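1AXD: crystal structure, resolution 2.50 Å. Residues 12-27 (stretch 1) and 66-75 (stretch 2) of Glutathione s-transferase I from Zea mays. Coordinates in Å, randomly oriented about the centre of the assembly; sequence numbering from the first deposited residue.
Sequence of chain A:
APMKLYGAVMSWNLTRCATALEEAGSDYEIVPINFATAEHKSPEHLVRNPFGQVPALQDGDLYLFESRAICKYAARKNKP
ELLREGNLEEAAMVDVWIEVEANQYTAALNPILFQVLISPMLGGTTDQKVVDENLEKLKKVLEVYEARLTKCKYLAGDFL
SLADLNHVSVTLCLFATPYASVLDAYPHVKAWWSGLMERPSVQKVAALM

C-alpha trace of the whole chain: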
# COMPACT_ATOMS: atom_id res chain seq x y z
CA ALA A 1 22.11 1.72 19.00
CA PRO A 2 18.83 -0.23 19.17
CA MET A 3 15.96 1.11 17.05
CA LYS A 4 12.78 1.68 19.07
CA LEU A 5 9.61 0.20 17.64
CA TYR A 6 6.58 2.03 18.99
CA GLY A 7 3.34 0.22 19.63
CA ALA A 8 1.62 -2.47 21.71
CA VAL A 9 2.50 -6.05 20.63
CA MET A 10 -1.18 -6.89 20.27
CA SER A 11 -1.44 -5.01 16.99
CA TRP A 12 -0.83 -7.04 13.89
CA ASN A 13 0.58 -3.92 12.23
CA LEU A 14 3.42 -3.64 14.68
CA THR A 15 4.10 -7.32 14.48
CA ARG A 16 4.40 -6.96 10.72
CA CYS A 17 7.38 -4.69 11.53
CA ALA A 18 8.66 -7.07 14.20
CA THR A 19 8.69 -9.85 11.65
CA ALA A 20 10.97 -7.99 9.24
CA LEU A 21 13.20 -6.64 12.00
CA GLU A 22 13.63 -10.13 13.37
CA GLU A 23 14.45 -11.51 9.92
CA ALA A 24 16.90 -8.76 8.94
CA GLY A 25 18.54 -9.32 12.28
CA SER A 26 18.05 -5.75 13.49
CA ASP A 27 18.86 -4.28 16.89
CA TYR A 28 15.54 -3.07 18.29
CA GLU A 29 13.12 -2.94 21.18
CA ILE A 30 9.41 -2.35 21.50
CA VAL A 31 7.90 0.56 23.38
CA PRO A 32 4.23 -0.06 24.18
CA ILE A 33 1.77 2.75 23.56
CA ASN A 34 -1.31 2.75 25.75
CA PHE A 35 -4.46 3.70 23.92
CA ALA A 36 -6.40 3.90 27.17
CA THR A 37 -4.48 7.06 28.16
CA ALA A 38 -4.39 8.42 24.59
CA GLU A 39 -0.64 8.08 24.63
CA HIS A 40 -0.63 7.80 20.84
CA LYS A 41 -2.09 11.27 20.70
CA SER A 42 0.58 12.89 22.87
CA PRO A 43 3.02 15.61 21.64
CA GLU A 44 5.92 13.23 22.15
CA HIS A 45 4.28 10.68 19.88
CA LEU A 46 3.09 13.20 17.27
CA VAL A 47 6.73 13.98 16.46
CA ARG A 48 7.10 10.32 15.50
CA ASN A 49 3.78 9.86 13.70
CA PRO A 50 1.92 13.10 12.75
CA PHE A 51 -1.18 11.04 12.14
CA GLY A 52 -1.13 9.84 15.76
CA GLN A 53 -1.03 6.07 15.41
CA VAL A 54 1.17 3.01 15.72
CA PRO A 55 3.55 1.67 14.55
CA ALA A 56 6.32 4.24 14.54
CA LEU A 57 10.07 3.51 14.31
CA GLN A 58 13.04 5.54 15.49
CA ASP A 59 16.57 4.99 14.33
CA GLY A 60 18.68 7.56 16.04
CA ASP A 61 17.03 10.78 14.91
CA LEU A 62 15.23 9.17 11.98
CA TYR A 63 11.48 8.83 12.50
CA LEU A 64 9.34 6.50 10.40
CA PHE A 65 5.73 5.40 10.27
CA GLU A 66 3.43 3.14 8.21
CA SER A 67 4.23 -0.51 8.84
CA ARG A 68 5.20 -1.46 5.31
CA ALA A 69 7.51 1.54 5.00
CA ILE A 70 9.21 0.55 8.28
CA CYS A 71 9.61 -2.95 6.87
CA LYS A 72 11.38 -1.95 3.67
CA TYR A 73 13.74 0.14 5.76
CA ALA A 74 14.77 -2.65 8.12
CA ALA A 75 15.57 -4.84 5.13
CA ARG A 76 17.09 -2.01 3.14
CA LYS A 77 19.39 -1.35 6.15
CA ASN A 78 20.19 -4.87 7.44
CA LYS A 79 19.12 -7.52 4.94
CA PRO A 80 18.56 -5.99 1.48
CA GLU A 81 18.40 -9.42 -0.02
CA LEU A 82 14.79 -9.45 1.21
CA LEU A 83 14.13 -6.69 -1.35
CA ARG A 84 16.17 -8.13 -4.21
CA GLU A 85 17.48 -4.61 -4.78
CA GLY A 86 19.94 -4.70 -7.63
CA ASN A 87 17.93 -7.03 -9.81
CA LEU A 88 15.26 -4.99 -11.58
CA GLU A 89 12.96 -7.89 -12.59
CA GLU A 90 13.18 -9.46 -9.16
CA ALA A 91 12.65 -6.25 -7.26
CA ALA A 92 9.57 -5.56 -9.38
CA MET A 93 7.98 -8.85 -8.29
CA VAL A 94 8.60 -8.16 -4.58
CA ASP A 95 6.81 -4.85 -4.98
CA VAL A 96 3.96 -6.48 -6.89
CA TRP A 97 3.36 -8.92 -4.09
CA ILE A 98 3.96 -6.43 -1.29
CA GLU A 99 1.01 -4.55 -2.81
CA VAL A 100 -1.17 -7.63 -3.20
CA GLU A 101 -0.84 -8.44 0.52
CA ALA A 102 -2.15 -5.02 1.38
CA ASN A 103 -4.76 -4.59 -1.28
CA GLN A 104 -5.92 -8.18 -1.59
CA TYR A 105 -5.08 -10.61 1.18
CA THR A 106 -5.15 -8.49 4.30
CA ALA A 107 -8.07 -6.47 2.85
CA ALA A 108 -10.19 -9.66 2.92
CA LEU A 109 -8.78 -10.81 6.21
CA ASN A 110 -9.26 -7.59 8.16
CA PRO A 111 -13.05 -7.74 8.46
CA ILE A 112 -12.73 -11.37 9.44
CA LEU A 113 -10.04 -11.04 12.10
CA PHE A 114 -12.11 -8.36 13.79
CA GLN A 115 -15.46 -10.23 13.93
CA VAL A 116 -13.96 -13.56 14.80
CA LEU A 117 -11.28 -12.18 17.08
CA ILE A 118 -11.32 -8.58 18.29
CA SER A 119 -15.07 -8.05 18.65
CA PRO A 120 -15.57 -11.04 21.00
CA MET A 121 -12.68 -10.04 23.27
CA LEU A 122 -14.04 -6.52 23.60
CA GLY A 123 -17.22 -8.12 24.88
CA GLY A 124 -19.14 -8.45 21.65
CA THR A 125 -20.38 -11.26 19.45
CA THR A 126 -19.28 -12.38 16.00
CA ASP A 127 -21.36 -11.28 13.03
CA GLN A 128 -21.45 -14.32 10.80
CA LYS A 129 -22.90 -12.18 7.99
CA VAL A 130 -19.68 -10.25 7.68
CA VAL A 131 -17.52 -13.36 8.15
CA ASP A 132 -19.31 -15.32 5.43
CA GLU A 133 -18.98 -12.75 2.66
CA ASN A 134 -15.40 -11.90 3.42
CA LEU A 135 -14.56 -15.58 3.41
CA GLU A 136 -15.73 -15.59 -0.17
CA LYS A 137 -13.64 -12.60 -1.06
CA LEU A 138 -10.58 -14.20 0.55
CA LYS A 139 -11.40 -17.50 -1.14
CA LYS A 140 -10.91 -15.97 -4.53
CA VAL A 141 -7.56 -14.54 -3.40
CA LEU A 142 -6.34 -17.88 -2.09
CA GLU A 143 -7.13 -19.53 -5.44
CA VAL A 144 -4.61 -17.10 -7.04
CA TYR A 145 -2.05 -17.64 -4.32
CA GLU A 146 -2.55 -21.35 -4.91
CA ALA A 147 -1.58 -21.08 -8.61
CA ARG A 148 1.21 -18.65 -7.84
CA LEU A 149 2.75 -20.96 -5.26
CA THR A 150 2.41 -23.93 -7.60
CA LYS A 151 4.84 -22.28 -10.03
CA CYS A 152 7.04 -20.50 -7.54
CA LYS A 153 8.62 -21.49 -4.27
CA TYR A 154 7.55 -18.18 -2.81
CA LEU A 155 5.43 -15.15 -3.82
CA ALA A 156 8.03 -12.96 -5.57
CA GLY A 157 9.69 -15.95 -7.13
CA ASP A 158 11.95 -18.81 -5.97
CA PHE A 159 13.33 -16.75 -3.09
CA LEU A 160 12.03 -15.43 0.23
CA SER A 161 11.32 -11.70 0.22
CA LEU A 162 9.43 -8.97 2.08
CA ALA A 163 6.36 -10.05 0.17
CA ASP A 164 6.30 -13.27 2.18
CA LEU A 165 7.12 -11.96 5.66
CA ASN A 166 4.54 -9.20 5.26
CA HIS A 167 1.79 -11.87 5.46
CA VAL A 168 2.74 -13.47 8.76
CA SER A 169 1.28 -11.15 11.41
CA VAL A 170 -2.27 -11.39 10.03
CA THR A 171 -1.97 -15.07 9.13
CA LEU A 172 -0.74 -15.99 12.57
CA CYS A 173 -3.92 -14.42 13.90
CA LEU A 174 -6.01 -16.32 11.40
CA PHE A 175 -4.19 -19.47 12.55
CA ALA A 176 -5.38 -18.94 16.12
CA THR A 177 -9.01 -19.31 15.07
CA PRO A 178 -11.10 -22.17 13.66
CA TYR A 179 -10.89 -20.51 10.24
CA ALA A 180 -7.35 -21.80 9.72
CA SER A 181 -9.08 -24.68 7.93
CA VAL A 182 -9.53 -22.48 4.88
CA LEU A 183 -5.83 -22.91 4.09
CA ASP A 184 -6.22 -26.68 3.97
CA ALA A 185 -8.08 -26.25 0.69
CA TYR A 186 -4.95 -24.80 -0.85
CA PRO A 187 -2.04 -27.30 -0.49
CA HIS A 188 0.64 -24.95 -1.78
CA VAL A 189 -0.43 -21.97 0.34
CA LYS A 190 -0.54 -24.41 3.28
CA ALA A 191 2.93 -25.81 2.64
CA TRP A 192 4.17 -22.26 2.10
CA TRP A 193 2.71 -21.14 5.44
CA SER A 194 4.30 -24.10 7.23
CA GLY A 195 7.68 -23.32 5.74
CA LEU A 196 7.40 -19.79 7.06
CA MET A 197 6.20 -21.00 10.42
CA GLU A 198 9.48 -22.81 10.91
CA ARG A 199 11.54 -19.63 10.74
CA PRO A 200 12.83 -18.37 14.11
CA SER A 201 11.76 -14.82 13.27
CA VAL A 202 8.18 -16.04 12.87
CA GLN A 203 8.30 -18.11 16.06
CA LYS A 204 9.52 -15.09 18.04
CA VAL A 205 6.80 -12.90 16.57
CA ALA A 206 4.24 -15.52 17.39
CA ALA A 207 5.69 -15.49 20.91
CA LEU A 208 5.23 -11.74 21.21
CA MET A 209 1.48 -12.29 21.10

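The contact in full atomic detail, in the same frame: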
# COMPACT_ATOMS: atom_id res chain seq x y z
N TRP A 12 -1.49 -6.30 14.95
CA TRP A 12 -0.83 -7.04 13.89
C TRP A 12 -0.08 -6.15 12.91
O TRP A 12 0.60 -6.66 12.04
CB TRP A 12 -1.77 -8.04 13.19
CG TRP A 12 -3.02 -7.51 12.63
CD1 TRP A 12 -3.16 -6.74 11.51
CD2 TRP A 12 -4.34 -7.73 13.14
NE1 TRP A 12 -4.49 -6.46 11.30
CE2 TRP A 12 -5.24 -7.05 12.28
CE3 TRP A 12 -4.86 -8.43 14.24
CZ2 TRP A 12 -6.63 -7.06 12.48
CZ3 TRP A 12 -6.25 -8.43 14.44
CH2 TRP A 12 -7.11 -7.75 13.56
N ASN A 13 -0.15 -4.83 13.10
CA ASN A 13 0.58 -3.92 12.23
C ASN A 13 1.95 -3.73 12.75
O ASN A 13 2.88 -3.59 11.98
CB ASN A 13 -0.15 -2.59 12.09
CG ASN A 13 -1.37 -2.69 11.19
OD1 ASN A 13 -2.48 -2.57 11.64
ND2 ASN A 13 -1.14 -2.97 9.92
N LEU A 14 2.11 -3.79 14.06
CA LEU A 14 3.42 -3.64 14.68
C LEU A 14 4.16 -4.92 14.58
O LEU A 14 5.39 -4.90 14.52
CB LEU A 14 3.28 -3.28 16.15
CG LEU A 14 2.01 -2.50 16.44
CD1 LEU A 14 1.97 -2.19 17.90
CD2 LEU A 14 1.98 -1.22 15.66
N THR A 15 3.44 -6.04 14.59
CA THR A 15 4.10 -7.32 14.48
C THR A 15 4.51 -7.58 13.05
O THR A 15 5.34 -8.42 12.81
CB THR A 15 3.28 -8.47 15.12
OG1 THR A 15 1.95 -8.49 14.59
CG2 THR A 15 3.20 -8.25 16.63
N ARG A 16 3.98 -6.81 12.11
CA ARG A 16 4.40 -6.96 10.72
C ARG A 16 5.83 -6.41 10.70
O ARG A 16 6.70 -7.02 10.09
CB ARG A 16 3.49 -6.15 9.78
CG ARG A 16 3.78 -6.35 8.29
CD ARG A 16 2.74 -5.73 7.38
NE ARG A 16 1.39 -6.27 7.57
CZ ARG A 16 0.35 -5.54 7.97
NH1 ARG A 16 0.49 -4.25 8.22
NH2 ARG A 16 -0.84 -6.10 8.10
N CYS A 17 6.07 -5.32 11.42
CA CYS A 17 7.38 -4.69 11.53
C CYS A 17 8.31 -5.58 12.30
O CYS A 17 9.47 -5.68 11.93
CB CYS A 17 7.27 -3.36 12.28
SG CYS A 17 6.16 -2.18 11.55
N ALA A 18 7.83 -6.18 13.39
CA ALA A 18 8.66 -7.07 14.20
C ALA A 18 9.12 -8.23 13.41
O ALA A 18 10.24 -8.67 13.61
CB ALA A 18 7.90 -7.51 15.47
N THR A 19 8.31 -8.72 12.48
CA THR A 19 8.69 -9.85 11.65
C THR A 19 9.90 -9.53 10.80
O THR A 19 10.83 -10.31 10.76
CB THR A 19 7.56 -10.26 10.69
OG1 THR A 19 6.35 -10.40 11.43
CG2 THR A 19 7.90 -11.60 10.00
N ALA A 20 9.87 -8.39 10.11
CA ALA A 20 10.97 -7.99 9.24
C ALA A 20 12.22 -7.64 10.02
O ALA A 20 13.32 -7.95 9.58
CB ALA A 20 10.53 -6.82 8.34
N LEU A 21 12.06 -7.02 11.19
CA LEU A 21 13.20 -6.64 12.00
C LEU A 21 13.88 -7.86 12.50
O LEU A 21 15.10 -7.93 12.49
CB LEU A 21 12.73 -5.74 13.14
CG LEU A 21 12.28 -4.33 12.71
CD1 LEU A 21 11.34 -3.69 13.74
CD2 LEU A 21 13.49 -3.42 12.48
N GLU A 22 13.10 -8.87 12.88
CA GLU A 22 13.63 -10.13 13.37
C GLU A 22 14.36 -10.89 12.28
O GLU A 22 15.35 -11.54 12.57
CB GLU A 22 12.51 -11.02 13.92
CG GLU A 22 11.89 -10.54 15.23
CD GLU A 22 12.85 -10.60 16.41
OE1 GLU A 22 13.85 -11.34 16.33
OE2 GLU A 22 12.60 -9.92 17.43
N GLU A 23 13.86 -10.82 11.06
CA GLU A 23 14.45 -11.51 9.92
C GLU A 23 15.71 -10.82 9.41
O GLU A 23 16.65 -11.50 9.02
CB GLU A 23 13.40 -11.63 8.81
CG GLU A 23 13.81 -12.50 7.63
CD GLU A 23 13.94 -13.98 7.97
OE1 GLU A 23 13.00 -14.55 8.58
OE2 GLU A 23 14.97 -14.58 7.60
N ALA A 24 15.72 -9.50 9.40
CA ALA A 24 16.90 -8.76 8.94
C ALA A 24 17.96 -8.81 9.99
O ALA A 24 19.10 -8.47 9.71
CB ALA A 24 16.52 -7.29 8.60
N GLY A 25 17.59 -9.24 11.19
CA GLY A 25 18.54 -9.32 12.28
C GLY A 25 18.90 -7.94 12.79
O GLY A 25 20.06 -7.62 12.97
N SER A 26 17.87 -7.12 13.01
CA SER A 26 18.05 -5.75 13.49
C SER A 26 18.11 -5.63 14.98
O SER A 26 17.58 -6.48 15.69
CB SER A 26 16.93 -4.87 12.97
OG SER A 26 16.87 -4.91 11.56
N ASP A 27 18.74 -4.56 15.46
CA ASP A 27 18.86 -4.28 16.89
C ASP A 27 17.67 -3.40 17.19
O ASP A 27 17.60 -2.30 16.67
CB ASP A 27 20.17 -3.53 17.17
CG ASP A 27 20.66 -3.68 18.61
OD1 ASP A 27 20.01 -4.39 19.41
OD2 ASP A 27 21.72 -3.10 18.94
N GLU A 66 4.08 3.97 9.24
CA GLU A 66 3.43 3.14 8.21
C GLU A 66 4.21 1.85 8.22
O GLU A 66 5.36 1.84 7.82
CB GLU A 66 3.44 3.79 6.82
CG GLU A 66 2.29 4.77 6.58
CD GLU A 66 0.93 4.09 6.57
OE1 GLU A 66 0.84 2.89 6.26
OE2 GLU A 66 -0.08 4.78 6.85
N SER A 67 3.59 0.79 8.72
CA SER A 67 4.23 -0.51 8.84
C SER A 67 5.03 -0.98 7.66
O SER A 67 6.20 -1.29 7.82
CB SER A 67 3.21 -1.57 9.29
OG SER A 67 2.14 -1.70 8.37
N ARG A 68 4.45 -0.98 6.46
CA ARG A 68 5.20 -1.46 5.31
C ARG A 68 6.39 -0.61 4.96
O ARG A 68 7.37 -1.14 4.46
CB ARG A 68 4.27 -1.68 4.13
CG ARG A 68 3.22 -2.74 4.45
CD ARG A 68 2.02 -2.72 3.51
NE ARG A 68 0.95 -3.59 3.99
CZ ARG A 68 -0.04 -3.21 4.79
NH1 ARG A 68 -0.10 -1.96 5.22
NH2 ARG A 68 -0.97 -4.08 5.18
N ALA A 69 6.36 0.68 5.27
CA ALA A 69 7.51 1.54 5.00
C ALA A 69 8.60 1.15 5.98
O ALA A 69 9.74 1.01 5.56
CB ALA A 69 7.14 3.02 5.14
N ILE A 70 8.25 0.95 7.25
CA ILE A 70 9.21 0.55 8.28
C ILE A 70 9.86 -0.77 7.95
O ILE A 70 11.01 -0.98 8.31
CB ILE A 70 8.52 0.43 9.66
CG1 ILE A 70 8.00 1.80 10.11
CG2 ILE A 70 9.51 -0.16 10.70
CD1 ILE A 70 7.11 1.76 11.31
N CYS A 71 9.12 -1.64 7.28
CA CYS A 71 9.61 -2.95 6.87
C CYS A 71 10.65 -2.83 5.79
O CYS A 71 11.71 -3.41 5.94
CB CYS A 71 8.44 -3.83 6.38
SG CYS A 71 7.10 -4.19 7.59
N LYS A 72 10.39 -2.08 4.73
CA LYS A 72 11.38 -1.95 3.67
C LYS A 72 12.65 -1.36 4.21
O LYS A 72 13.71 -1.72 3.75
CB LYS A 72 10.85 -1.09 2.52
CG LYS A 72 9.59 -1.61 1.89
CD LYS A 72 9.23 -0.82 0.64
CE LYS A 72 7.81 -1.14 0.13
NZ LYS A 72 6.71 -0.70 1.05
N TYR A 73 12.56 -0.46 5.18
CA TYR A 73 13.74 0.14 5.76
C TYR A 73 14.59 -0.85 6.53
O TYR A 73 15.80 -0.82 6.40
CB TYR A 73 13.35 1.28 6.68
CG TYR A 73 14.51 1.91 7.41
CD1 TYR A 73 15.33 2.83 6.77
CD2 TYR A 73 14.75 1.64 8.75
CE1 TYR A 73 16.35 3.46 7.44
CE2 TYR A 73 15.77 2.27 9.43
CZ TYR A 73 16.56 3.18 8.77
OH TYR A 73 17.53 3.86 9.46
N ALA A 74 13.99 -1.68 7.36
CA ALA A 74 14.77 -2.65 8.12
C ALA A 74 15.51 -3.60 7.21
O ALA A 74 16.60 -4.03 7.55
CB ALA A 74 13.85 -3.40 9.07
N ALA A 75 14.92 -3.94 6.07
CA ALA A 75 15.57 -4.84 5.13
C ALA A 75 16.61 -4.06 4.38
O ALA A 75 17.75 -4.48 4.32
CB ALA A 75 14.54 -5.45 4.17

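The contact joins two helices, one in stretch 1 and the other starting at Ser-67, that run nearly parallel: their N-to-C directions differ by 4° and their axes approach to 8.7 Å. Where the backbones come closest the facing residues are small: Cys-17 lies across from Cys-71, with 5.5 Å between their CA atoms. The CA atoms of Leu-21 and Ala-74 are 5.8 Å apart. The hydrogen bond and the arginine stack lie near the N-terminal ends, with apolar pairs further along. The two stretches together bury 516 Å² against each other.

Three pairs of apolar side chains pack across the contact. Ala-20 and Cys-71 meet through their CB atoms at 4.1 Å, a normal van der Waals contact between two short side chains. Next along the first helix, Leu-21 reaches Ala-74, about one turn beyond Cys-71: its CA-to-CB bond points sideways, but the m, t rotamer carries CD2 to 3.4 Å from CB of Ala-74, a tight contact for two carbons. Ala-74, whose own CB points toward the first helix, is also met through its backbone, where CB of Ala-24 sits 3.4 Å from O of Ala-74. Beyond the helix, Gly-25 has a positive phi, which by itself favours glycine, and the chain turns so that Ser-26 faces the same residue, its OG 4.2 Å from CB of Ala-74.

The two cysteines pack without bonding to each other. The SG atoms of Cys-17 and Cys-71 are 4.5 Å apart, far beyond disulfide length, and each sulfur instead lies against the opposing helix. SG of Cys-17 is 3.7 Å from CA of Ser-67 and 4.0 Å from CB of Ile-70, so it rests against both neighbours. In return, SG of Cys-71 lies 4.0 Å from CA of Cys-17 and 3.8 Å from O of Arg-16. Both side chains adopt the m rotamer.

Polar contacts centre on Arg-16, which extends from the first helix toward the start of the second. Its NH1 donates a hydrogen bond to OG of Ser-67 at 3.0 Å; the N-H...acceptor angle of 134° makes this bond weak. The hydroxyl lies at the edge of the guanidinium, near its plane, where the nitrogen hydrogens are directed. The backbone of Asn-13 reaches the same serine, with its O 3.4 Å from CB of Ser-67.

The same guanidinium offers a face to Arg-68. The two groups stack, with centres 4.0 Å apart and planes inclined by 22°, and NH1 of Arg-16 comes within 3.4 Å of NH2 of Arg-68. Both nitrogens are donors, so this approach is not a hydrogen bond, and it brings like charges together. Stacking nevertheless leaves the edges of both groups free for other partners: NE of Arg-16, and NE and NH2 of Arg-68, are hydrogen-bonded elsewhere in the structure. Arg-16 thus combines an in-plane contact to Ser-67 with a face contact to Arg-68.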